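Local atomic coordinates of lipolytic enzyme, G-D-S-L family (PDB entry 7BR2), a protein that metabolises the drug diltiazem in the gut bacterium Bacteroides thetaiotaomicron, acting as a serine esterase of the SGNH (GDSL) family. Residues A[61-66]-A[89-94]; A[140-145]-A[152-157]; A[231-236]-A[302-307]; A[247-252]-A[263-268]. One frame throughout, in Å; residues are numbered along the deposited sequence.

Contact 1 (A[61-66]-A[89-94]); sequences GDTAYD and MNDSGY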
# COMPACT_ATOMS: atom_id res chain seq x y z
N GLY A 61 -13.75 -4.71 11.46
CA GLY A 61 -14.52 -4.48 12.66
C GLY A 61 -13.72 -4.21 13.91
O GLY A 61 -14.31 -3.86 14.93
N ASP A 62 -12.40 -4.38 13.88
CA ASP A 62 -11.60 -4.28 15.11
C ASP A 62 -11.56 -2.87 15.68
O ASP A 62 -11.48 -1.88 14.95
CB ASP A 62 -10.16 -4.74 14.88
CG ASP A 62 -9.98 -6.26 14.99
OD1 ASP A 62 -10.99 -7.00 14.95
OD2 ASP A 62 -8.82 -6.72 15.16
N THR A 63 -11.55 -2.80 17.01
CA THR A 63 -11.15 -1.61 17.74
C THR A 63 -9.81 -1.90 18.39
O THR A 63 -9.25 -2.98 18.22
CB THR A 63 -12.18 -1.22 18.80
OG1 THR A 63 -12.32 -2.29 19.73
CG2 THR A 63 -13.54 -0.98 18.16
N ALA A 64 -9.33 -0.95 19.18
CA ALA A 64 -8.09 -1.20 19.91
C ALA A 64 -8.25 -2.37 20.87
O ALA A 64 -7.28 -3.09 21.15
CB ALA A 64 -7.66 0.06 20.66
N TYR A 65 -9.49 -2.61 21.34
CA TYR A 65 -9.76 -3.74 22.22
C TYR A 65 -9.50 -5.08 21.51
O TYR A 65 -8.82 -5.96 22.07
CB TYR A 65 -11.21 -3.66 22.73
CG TYR A 65 -11.70 -4.94 23.38
CD1 TYR A 65 -11.45 -5.21 24.72
CD2 TYR A 65 -12.41 -5.89 22.64
CE1 TYR A 65 -11.89 -6.39 25.31
CE2 TYR A 65 -12.85 -7.08 23.22
CZ TYR A 65 -12.59 -7.32 24.55
OH TYR A 65 -13.04 -8.50 25.12
N ASP A 66 -9.97 -5.22 20.26
CA ASP A 66 -9.79 -6.48 19.52
C ASP A 66 -8.34 -6.69 19.09
O ASP A 66 -7.80 -7.81 19.18
CB ASP A 66 -10.71 -6.49 18.31
CG ASP A 66 -12.15 -6.18 18.66
OD1 ASP A 66 -12.76 -7.01 19.36
OD2 ASP A 66 -12.66 -5.12 18.24
N MET A 89 -11.11 4.09 13.31
CA MET A 89 -12.31 4.23 12.49
C MET A 89 -13.52 3.58 13.17
O MET A 89 -14.63 4.14 13.14
CB MET A 89 -12.08 3.64 11.10
CG MET A 89 -13.30 3.78 10.17
SD MET A 89 -13.81 5.48 9.79
CE MET A 89 -12.50 6.03 8.68
N ASN A 90 -13.32 2.42 13.79
CA ASN A 90 -14.39 1.76 14.54
C ASN A 90 -14.49 2.28 15.96
O ASN A 90 -15.59 2.41 16.49
CB ASN A 90 -14.17 0.25 14.53
CG ASN A 90 -14.40 -0.35 13.16
OD1 ASN A 90 -15.44 -0.10 12.54
ND2 ASN A 90 -13.43 -1.11 12.68
N ASP A 91 -13.35 2.55 16.59
CA ASP A 91 -13.36 3.08 17.95
C ASP A 91 -14.21 4.34 18.05
O ASP A 91 -14.94 4.54 19.04
CB ASP A 91 -11.93 3.35 18.42
CG ASP A 91 -10.99 2.16 18.21
OD1 ASP A 91 -10.83 1.71 17.04
OD2 ASP A 91 -10.39 1.68 19.21
N SER A 92 -14.14 5.21 17.04
CA SER A 92 -14.81 6.50 17.12
C SER A 92 -16.33 6.38 17.16
O SER A 92 -16.99 7.29 17.68
CB SER A 92 -14.41 7.36 15.93
OG SER A 92 -14.46 6.61 14.73
N GLY A 93 -16.90 5.29 16.66
CA GLY A 93 -18.34 5.15 16.61
C GLY A 93 -18.96 5.80 15.39
O GLY A 93 -18.30 6.46 14.57
N TYR A 94 -20.28 5.61 15.24
CA TYR A 94 -20.91 6.01 13.99
C TYR A 94 -22.21 6.79 14.15
O TYR A 94 -22.21 8.03 14.13
CB TYR A 94 -21.15 4.76 13.13
CG TYR A 94 -19.88 4.05 12.70
CD1 TYR A 94 -19.23 4.41 11.52
CD2 TYR A 94 -19.33 3.01 13.46
CE1 TYR A 94 -18.09 3.77 11.11
CE2 TYR A 94 -18.17 2.35 13.04
CZ TYR A 94 -17.56 2.74 11.86
OH TYR A 94 -16.41 2.13 11.43
O HOH W 1 -10.70 1.18 14.16
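Two signature loops of the SGNH hydrolase fold meet here: residues 61-66 begin helix 64-75, and residues 89-94 carry the Asn-Asp pair (Asn90, Asp91) of the GxND motif. In relatives the glycine and asparagine at the positions of Gly61 and Asn90 line the oxyanion hole, a role consistent with the side chain of Asn90 lying near a probable Ser-His-Asp triad. Asn90 ND2 gives an N-H, close to its own amide plane, to Asp62 O at 3.1 Å, arriving from above the carbonyl plane. At the other branch of the amide, Tyr94 OH donates to Asn90 OD1 at 2.7 Å, so both ends fix the rotation of the group. An alanine at Asn90 would remove both bonds and would probably loosen the link between the loops as well as disturb the putative oxyanion site. Next along the chain, Asp91 OD2 takes Ala64 N on its syn lone pair at 2.8 Å (167°) and has a second partner in Ser113. A water ties the loops again, accepting from Asn90 N and donating to Asp91 OD1 and Asp62 O. Further out, Thr63 and Asp66 form a capping box that sets the start of the helix. Asp66 OD2 is gripped twice: Thr63 N reaches it at 2.9 Å on its anti lone pair, whereas Thr63 OG1 comes from above the carboxylate plane at 3.2 Å.

Contact 2 (A[140-145]-A[152-157]); sequences YDETAQ and FKKKNE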
# COMPACT_ATOMS: atom_id res chain seq x y z
N TYR A 140 -12.36 9.57 8.12
CA TYR A 140 -13.76 9.54 7.73
C TYR A 140 -14.08 10.83 6.97
O TYR A 140 -13.93 11.93 7.52
CB TYR A 140 -14.67 9.39 8.94
CG TYR A 140 -16.15 9.39 8.60
CD1 TYR A 140 -16.77 8.24 8.11
CD2 TYR A 140 -16.91 10.54 8.74
CE1 TYR A 140 -18.11 8.24 7.78
CE2 TYR A 140 -18.27 10.54 8.41
CZ TYR A 140 -18.86 9.39 7.94
OH TYR A 140 -20.21 9.40 7.62
N ASP A 141 -14.47 10.70 5.70
CA ASP A 141 -14.64 11.88 4.85
C ASP A 141 -16.00 12.52 5.12
O ASP A 141 -17.03 12.08 4.59
CB ASP A 141 -14.52 11.50 3.38
CG ASP A 141 -14.46 12.71 2.48
OD1 ASP A 141 -14.65 13.85 2.98
OD2 ASP A 141 -14.27 12.52 1.27
N GLU A 142 -16.00 13.61 5.88
CA GLU A 142 -17.23 14.31 6.26
C GLU A 142 -17.71 15.32 5.22
O GLU A 142 -18.89 15.69 5.25
CB GLU A 142 -16.98 15.06 7.58
CG GLU A 142 -16.68 14.18 8.77
CD GLU A 142 -16.28 14.99 10.00
OE1 GLU A 142 -16.19 16.24 9.90
OE2 GLU A 142 -16.17 14.40 11.09
N THR A 143 -16.86 15.72 4.28
CA THR A 143 -17.15 16.83 3.39
C THR A 143 -17.58 16.40 1.99
O THR A 143 -18.20 17.20 1.28
CB THR A 143 -15.93 17.76 3.31
OG1 THR A 143 -14.81 17.08 2.73
CG2 THR A 143 -15.54 18.21 4.71
N ALA A 144 -17.30 15.17 1.58
CA ALA A 144 -17.67 14.71 0.25
C ALA A 144 -19.18 14.66 0.10
O ALA A 144 -19.91 14.43 1.07
CB ALA A 144 -17.06 13.33 0.01
N GLN A 145 -19.68 14.98 -1.10
CA GLN A 145 -21.11 14.88 -1.38
C GLN A 145 -21.44 13.57 -2.09
O GLN A 145 -21.39 13.47 -3.32
CB GLN A 145 -21.61 16.10 -2.13
CG GLN A 145 -21.45 17.32 -1.26
CD GLN A 145 -22.30 18.48 -1.69
OE1 GLN A 145 -22.99 18.42 -2.72
NE2 GLN A 145 -22.20 19.59 -0.96
N PHE A 152 -21.83 11.16 9.34
CA PHE A 152 -21.73 11.12 10.80
C PHE A 152 -20.94 12.34 11.26
O PHE A 152 -19.71 12.36 11.17
CB PHE A 152 -21.12 9.80 11.27
CG PHE A 152 -21.87 8.58 10.77
CD1 PHE A 152 -23.21 8.41 11.07
CD2 PHE A 152 -21.24 7.63 9.98
CE1 PHE A 152 -23.91 7.30 10.61
CE2 PHE A 152 -21.94 6.52 9.52
CZ PHE A 152 -23.28 6.36 9.83
N LYS A 153 -21.64 13.35 11.76
CA LYS A 153 -21.05 14.68 11.93
C LYS A 153 -19.97 14.67 13.00
O LYS A 153 -20.19 14.21 14.13
CB LYS A 153 -22.14 15.70 12.28
CG LYS A 153 -23.04 16.06 11.10
CD LYS A 153 -24.06 17.15 11.43
CE LYS A 153 -25.42 16.62 11.84
NZ LYS A 153 -25.51 16.23 13.26
N LYS A 154 -18.81 15.20 12.64
CA LYS A 154 -17.66 15.40 13.52
C LYS A 154 -17.00 14.09 13.98
O LYS A 154 -16.20 14.09 14.92
CB LYS A 154 -18.03 16.28 14.72
CG LYS A 154 -18.40 17.70 14.28
CD LYS A 154 -17.14 18.31 13.67
CE LYS A 154 -17.29 19.74 13.21
NZ LYS A 154 -16.03 20.21 12.58
N LYS A 155 -17.29 12.99 13.29
CA LYS A 155 -16.68 11.71 13.62
C LYS A 155 -15.16 11.74 13.40
O LYS A 155 -14.38 11.23 14.22
CB LYS A 155 -17.37 10.61 12.80
CG LYS A 155 -16.59 9.34 12.57
CD LYS A 155 -17.44 8.30 11.84
CE LYS A 155 -16.65 7.03 11.52
NZ LYS A 155 -16.23 6.29 12.73
N ASN A 156 -14.72 12.40 12.33
CA ASN A 156 -13.29 12.47 12.10
C ASN A 156 -12.56 13.29 13.16
O ASN A 156 -11.34 13.14 13.30
CB ASN A 156 -12.97 13.05 10.72
CG ASN A 156 -11.57 12.71 10.29
OD1 ASN A 156 -11.20 11.54 10.28
ND2 ASN A 156 -10.77 13.73 9.99
N GLU A 157 -13.27 14.12 13.93
CA GLU A 157 -12.60 14.86 15.00
C GLU A 157 -12.24 13.94 16.16
O GLU A 157 -11.15 14.06 16.75
CB GLU A 157 -13.47 16.02 15.47
CG GLU A 157 -13.95 16.94 14.33
CD GLU A 157 -12.82 17.41 13.41
OE1 GLU A 157 -11.75 17.80 13.91
OE2 GLU A 157 -13.01 17.38 12.17
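Tyr140 carries much of the tight side of this contact, its CG anti to the backbone N (chi1 179°), which sends the ring across the start of helix 155-173. Lys155 crosses it nearly at right angles, laying CD over one ring face 3.7 Å from the centroid of Tyr140, a CH-pi contact, while its ammonium runs on to Ser92 and its neighbours. At the tip of the ring, Phe152 N donates to Tyr140 OH at 2.9 Å in a nearly straight bond (171°), and Phe152 CD2 rests 3.6 Å from Tyr140 CZ. Behind the ring, Tyr140 N reaches Asn156 OD1 at 3.1 Å from above the amide carbonyl plane; Asn156 ND2 is held by Asn181. A leucine at Tyr140 would lose the hydroxyl that Phe152 N binds and would probably leave the aliphatic part of Lys155 less well covered. Equally close-held is Glu142, extended beyond CG: its OE2 accepts from Asn156 N at 2.8 Å, met from above the carboxylate plane, and the first turn of the helix would be expected to stabilise the charge. The solvent side is looser. There Glu157 OE2 lies 4.1 Å from Glu142 OE1, a like charge, and the exposed Lys153 and Lys154 leave the backbone away from residues 140-145. Such packing belongs to a strand-loop-helix connection of the SGNH alpha/beta fold, here the loop that leads from strand 131-136 into helix 155-173.

Contact 3 (A[231-236]-A[302-307]); sequences VANMEI and TELLKV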
# COMPACT_ATOMS: atom_id res chain seq x y z
N VAL A 231 13.34 6.68 -10.45
CA VAL A 231 13.62 5.31 -10.86
C VAL A 231 14.99 5.24 -11.50
O VAL A 231 15.87 4.47 -11.09
CB VAL A 231 12.53 4.80 -11.81
CG1 VAL A 231 12.83 3.38 -12.25
CG2 VAL A 231 11.14 4.92 -11.18
N ALA A 232 15.21 6.08 -12.51
CA ALA A 232 16.51 6.27 -13.14
C ALA A 232 16.45 7.60 -13.88
O ALA A 232 15.38 8.10 -14.21
CB ALA A 232 16.86 5.12 -14.09
N ASN A 233 17.62 8.18 -14.10
CA ASN A 233 17.73 9.49 -14.74
C ASN A 233 18.92 9.42 -15.69
O ASN A 233 20.07 9.44 -15.25
CB ASN A 233 17.88 10.59 -13.70
CG ASN A 233 17.51 11.98 -14.23
OD1 ASN A 233 17.42 12.19 -15.43
ND2 ASN A 233 17.32 12.93 -13.33
N MET A 234 18.65 9.30 -16.98
CA MET A 234 19.72 9.20 -17.96
C MET A 234 19.62 10.37 -18.94
O MET A 234 18.52 10.75 -19.38
CB MET A 234 19.68 7.88 -18.72
CG MET A 234 18.51 7.75 -19.65
SD MET A 234 18.07 6.05 -19.97
CE MET A 234 16.53 5.97 -19.06
N GLU A 235 20.78 10.92 -19.28
CA GLU A 235 20.90 12.00 -20.25
C GLU A 235 22.02 11.64 -21.20
O GLU A 235 23.17 11.48 -20.76
CB GLU A 235 21.20 13.34 -19.58
CG GLU A 235 21.09 14.53 -20.54
CD GLU A 235 21.47 15.85 -19.90
OE1 GLU A 235 21.23 16.05 -18.68
OE2 GLU A 235 22.02 16.71 -20.63
N ILE A 236 21.68 11.51 -22.48
CA ILE A 236 22.61 11.20 -23.56
C ILE A 236 22.69 12.40 -24.50
O ILE A 236 21.67 12.86 -25.02
CB ILE A 236 22.19 9.94 -24.33
CG1 ILE A 236 22.34 8.68 -23.46
CG2 ILE A 236 22.94 9.84 -25.65
CD1 ILE A 236 21.13 8.34 -22.62
N THR A 302 9.33 8.27 -11.77
CA THR A 302 10.01 8.96 -12.87
C THR A 302 11.24 8.17 -13.31
O THR A 302 12.25 8.11 -12.60
CB THR A 302 10.40 10.38 -12.45
OG1 THR A 302 9.21 11.15 -12.25
CG2 THR A 302 11.24 11.04 -13.52
N GLU A 303 11.14 7.58 -14.50
CA GLU A 303 12.25 6.90 -15.18
C GLU A 303 12.59 7.76 -16.40
O GLU A 303 12.11 7.53 -17.51
CB GLU A 303 11.85 5.46 -15.58
CG GLU A 303 12.98 4.64 -16.17
CD GLU A 303 12.53 3.28 -16.70
OE1 GLU A 303 11.30 3.00 -16.76
OE2 GLU A 303 13.41 2.47 -17.07
N LEU A 304 13.43 8.77 -16.18
CA LEU A 304 13.55 9.87 -17.13
C LEU A 304 14.57 9.55 -18.22
O LEU A 304 15.72 9.20 -17.92
CB LEU A 304 13.94 11.16 -16.41
CG LEU A 304 13.68 12.41 -17.26
CD1 LEU A 304 12.18 12.69 -17.46
CD2 LEU A 304 14.38 13.63 -16.66
N LEU A 305 14.15 9.67 -19.47
CA LEU A 305 15.06 9.57 -20.61
C LEU A 305 15.20 10.94 -21.27
O LEU A 305 14.22 11.48 -21.80
CB LEU A 305 14.58 8.52 -21.61
CG LEU A 305 15.32 8.56 -22.95
CD1 LEU A 305 16.80 8.23 -22.79
CD2 LEU A 305 14.66 7.60 -23.95
N LYS A 306 16.41 11.49 -21.23
CA LYS A 306 16.73 12.77 -21.83
C LYS A 306 17.82 12.56 -22.87
O LYS A 306 18.91 12.10 -22.54
CB LYS A 306 17.19 13.79 -20.77
CG LYS A 306 17.16 15.23 -21.26
CD LYS A 306 17.74 16.19 -20.25
CE LYS A 306 16.77 16.45 -19.11
NZ LYS A 306 17.51 16.93 -17.91
N VAL A 307 17.53 12.95 -24.11
CA VAL A 307 18.47 12.84 -25.21
C VAL A 307 18.57 14.24 -25.80
O VAL A 307 17.69 14.68 -26.53
CB VAL A 307 18.03 11.83 -26.28
CG1 VAL A 307 19.12 11.66 -27.33
CG2 VAL A 307 17.65 10.51 -25.63
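Lys306 O is gripped twice from the neighbouring strand: Ile236 N donates to it at 2.8 Å, nearly along the C=O axis, and Glu235 CA approaches at 3.0 Å in a CA-H...O contact. The same backbone pattern repeats along the pair, with Met234 N giving a straight bond to Leu304 O and Lys306 N answering to Met234 O. The strands 232-236 and 303-307 run parallel (11° between their directions) as the middle pair of a mixed four-stranded sheet, flanked by strands 242-247 and 335-336. One face, bearing Ala232, Met234, Ile236 and Leu305, packs on Tyr265, Phe263, Cys249 and Ile251 of a second sheet. On it Met234 has CG in the crowded position between backbone N and carbonyl carbon (chi1 69°), which puts CG 3.6 Å from Leu305 CD1; beyond SD, the bent chain returns CE to 3.5 Å from Leu304 O. On the other face Glu235 and Lys306 run side by side, Glu235 CG lying 3.7 Å from Lys306 CD. Their charged ends make a long salt bridge, Glu235 OE1 to Lys306 NZ at 3.9 Å. Beside them Leu304 CD2 lies 3.6 Å from Asn233 OD1.

Contact 4 (A[247-252]-A[263-268]); sequences EGCTIS and FDYLAE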
# COMPACT_ATOMS: atom_id res chain seq x y z
N GLU A 247 22.09 8.19 -13.62
CA GLU A 247 21.70 8.03 -12.23
C GLU A 247 20.80 6.80 -12.10
O GLU A 247 19.79 6.69 -12.81
CB GLU A 247 20.99 9.29 -11.73
CG GLU A 247 21.90 10.50 -11.66
CD GLU A 247 21.16 11.82 -11.46
OE1 GLU A 247 21.83 12.87 -11.39
OE2 GLU A 247 19.91 11.81 -11.47
N GLY A 248 21.18 5.89 -11.21
CA GLY A 248 20.41 4.68 -11.03
C GLY A 248 20.47 3.74 -12.21
O GLY A 248 19.59 2.90 -12.36
N CYS A 249 21.48 3.88 -13.07
CA CYS A 249 21.59 3.01 -14.23
C CYS A 249 23.02 3.04 -14.75
O CYS A 249 23.87 3.79 -14.28
CB CYS A 249 20.60 3.41 -15.32
SG CYS A 249 20.81 5.11 -15.90
N THR A 250 23.26 2.18 -15.74
CA THR A 250 24.49 2.17 -16.52
C THR A 250 24.10 2.37 -17.98
O THR A 250 23.24 1.65 -18.50
CB THR A 250 25.26 0.86 -16.30
OG1 THR A 250 25.67 0.76 -14.92
CG2 THR A 250 26.49 0.81 -17.18
N ILE A 251 24.69 3.38 -18.63
CA ILE A 251 24.53 3.62 -20.07
C ILE A 251 25.81 3.17 -20.76
O ILE A 251 26.92 3.52 -20.33
CB ILE A 251 24.24 5.10 -20.38
CG1 ILE A 251 22.98 5.60 -19.67
CG2 ILE A 251 24.15 5.33 -21.90
CD1 ILE A 251 21.73 4.87 -20.06
N SER A 252 25.68 2.40 -21.84
CA SER A 252 26.87 1.97 -22.57
C SER A 252 26.50 1.71 -24.02
O SER A 252 25.34 1.82 -24.42
CB SER A 252 27.51 0.74 -21.91
OG SER A 252 26.68 -0.40 -21.99
N PHE A 263 21.53 2.77 -27.65
CA PHE A 263 22.44 2.46 -26.56
C PHE A 263 21.86 1.34 -25.70
O PHE A 263 20.72 0.91 -25.87
CB PHE A 263 22.74 3.70 -25.71
CG PHE A 263 21.53 4.40 -25.20
CD1 PHE A 263 20.87 5.34 -25.98
CD2 PHE A 263 21.05 4.15 -23.92
CE1 PHE A 263 19.75 6.01 -25.50
CE2 PHE A 263 19.94 4.81 -23.43
CZ PHE A 263 19.29 5.74 -24.22
N ASP A 264 22.69 0.87 -24.77
CA ASP A 264 22.33 -0.16 -23.81
C ASP A 264 22.08 0.50 -22.46
O ASP A 264 22.89 1.32 -21.99
CB ASP A 264 23.44 -1.21 -23.71
CG ASP A 264 23.50 -2.10 -24.94
OD1 ASP A 264 22.52 -2.12 -25.72
OD2 ASP A 264 24.53 -2.78 -25.14
N TYR A 265 20.92 0.18 -21.88
CA TYR A 265 20.42 0.76 -20.64
C TYR A 265 20.29 -0.36 -19.62
O TYR A 265 19.54 -1.31 -19.84
CB TYR A 265 19.08 1.43 -20.92
CG TYR A 265 18.22 1.80 -19.73
CD1 TYR A 265 18.68 2.64 -18.73
CD2 TYR A 265 16.93 1.30 -19.62
CE1 TYR A 265 17.89 2.98 -17.66
CE2 TYR A 265 16.13 1.64 -18.55
CZ TYR A 265 16.61 2.48 -17.58
OH TYR A 265 15.80 2.81 -16.51
N LEU A 266 21.02 -0.28 -18.51
CA LEU A 266 20.86 -1.26 -17.44
C LEU A 266 20.44 -0.50 -16.19
O LEU A 266 21.26 0.13 -15.53
CB LEU A 266 22.13 -2.09 -17.21
CG LEU A 266 22.00 -3.06 -16.03
CD1 LEU A 266 20.89 -4.12 -16.27
CD2 LEU A 266 23.32 -3.75 -15.68
N ALA A 267 19.15 -0.58 -15.86
CA ALA A 267 18.62 0.10 -14.69
C ALA A 267 18.89 -0.73 -13.44
O ALA A 267 19.07 -1.95 -13.52
CB ALA A 267 17.12 0.33 -14.85
N GLU A 268 18.96 -0.06 -12.29
CA GLU A 268 19.02 -0.75 -11.01
C GLU A 268 17.64 -1.13 -10.51
O GLU A 268 17.52 -2.01 -9.65
CB GLU A 268 19.70 0.12 -9.95
CG GLU A 268 21.14 0.46 -10.27
CD GLU A 268 21.71 1.55 -9.38
OE1 GLU A 268 20.96 2.07 -8.52
OE2 GLU A 268 22.89 1.91 -9.58
O HOH W 2 23.03 -0.36 -13.53
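Strands 249-257 and 260-267 form a beta hairpin, and the part where residues 249-252 face residues 264-267 is antiparallel and regular. Thr250 with Leu266 and Ser252 with Asp264 are the hydrogen-bonded pairs, each bonded in both directions; beyond them Glu268 N donates to Gly248 O at 3.0 Å. Cys249, in a non-hydrogen-bonded pair with Ala267, has its sulfur in the crowded position between backbone N and carbonyl carbon (chi1 59°). Its CB sits 3.4 Å from Leu266 O and 3.6 Å from Tyr265 CE1. At the tip, Cys249 SG stays 4.0 Å from Tyr265 CE1 and lies beside the edge of the ring, 88° off its normal, a sulfur-aromatic contact. On the same face Ile251 turns CD1 between two rings, 3.8 Å from Phe263 CE2 and, at the ring edge, 4.0 Å from Tyr265 CD1. That face turns to strand 232-237, where Met234 and Ile236 add to the apolar layer, and Tyr265 ends in a hydrogen bond from OH to Glu303. On the opposite face a water donates to Leu266 O at 2.7 Å and bonds to Thr250 OG1. The hairpin is thus two-sided: sulfur, aliphatic and aromatic groups meet on the inner face, while the outer one is mixed, with the hydroxyls of Thr250 and Ser252 and the carboxylate of Asp264 beside Leu266, and the edge position of Cys249 SG would suit an attraction to the electropositive ring hydrogens of Tyr265.

Along the chain, contacts 1 and 2 come in series, followed by contact 3, with contact 4 nested within the loop that contact 3 closes. The first two, centres 16 Å apart, belong to loops and helix starts of the alpha/beta part, around its five-stranded parallel sheet; Lys155 of contact 2 joins them, its NZ reaching Ser92 and Met89 of contact 1. Contacts 3 and 4, centres 9 Å apart, lie in two facing sheets bridged by Tyr265 OH to Glu303, while Asn233 pairs by its backbone with Glu247 inside the mixed sheet, just before the chain enters strand 249-257. Contacts 1 and 4 are 49 Å apart between centres, so the beta-rich part is remote from the probable catalytic site.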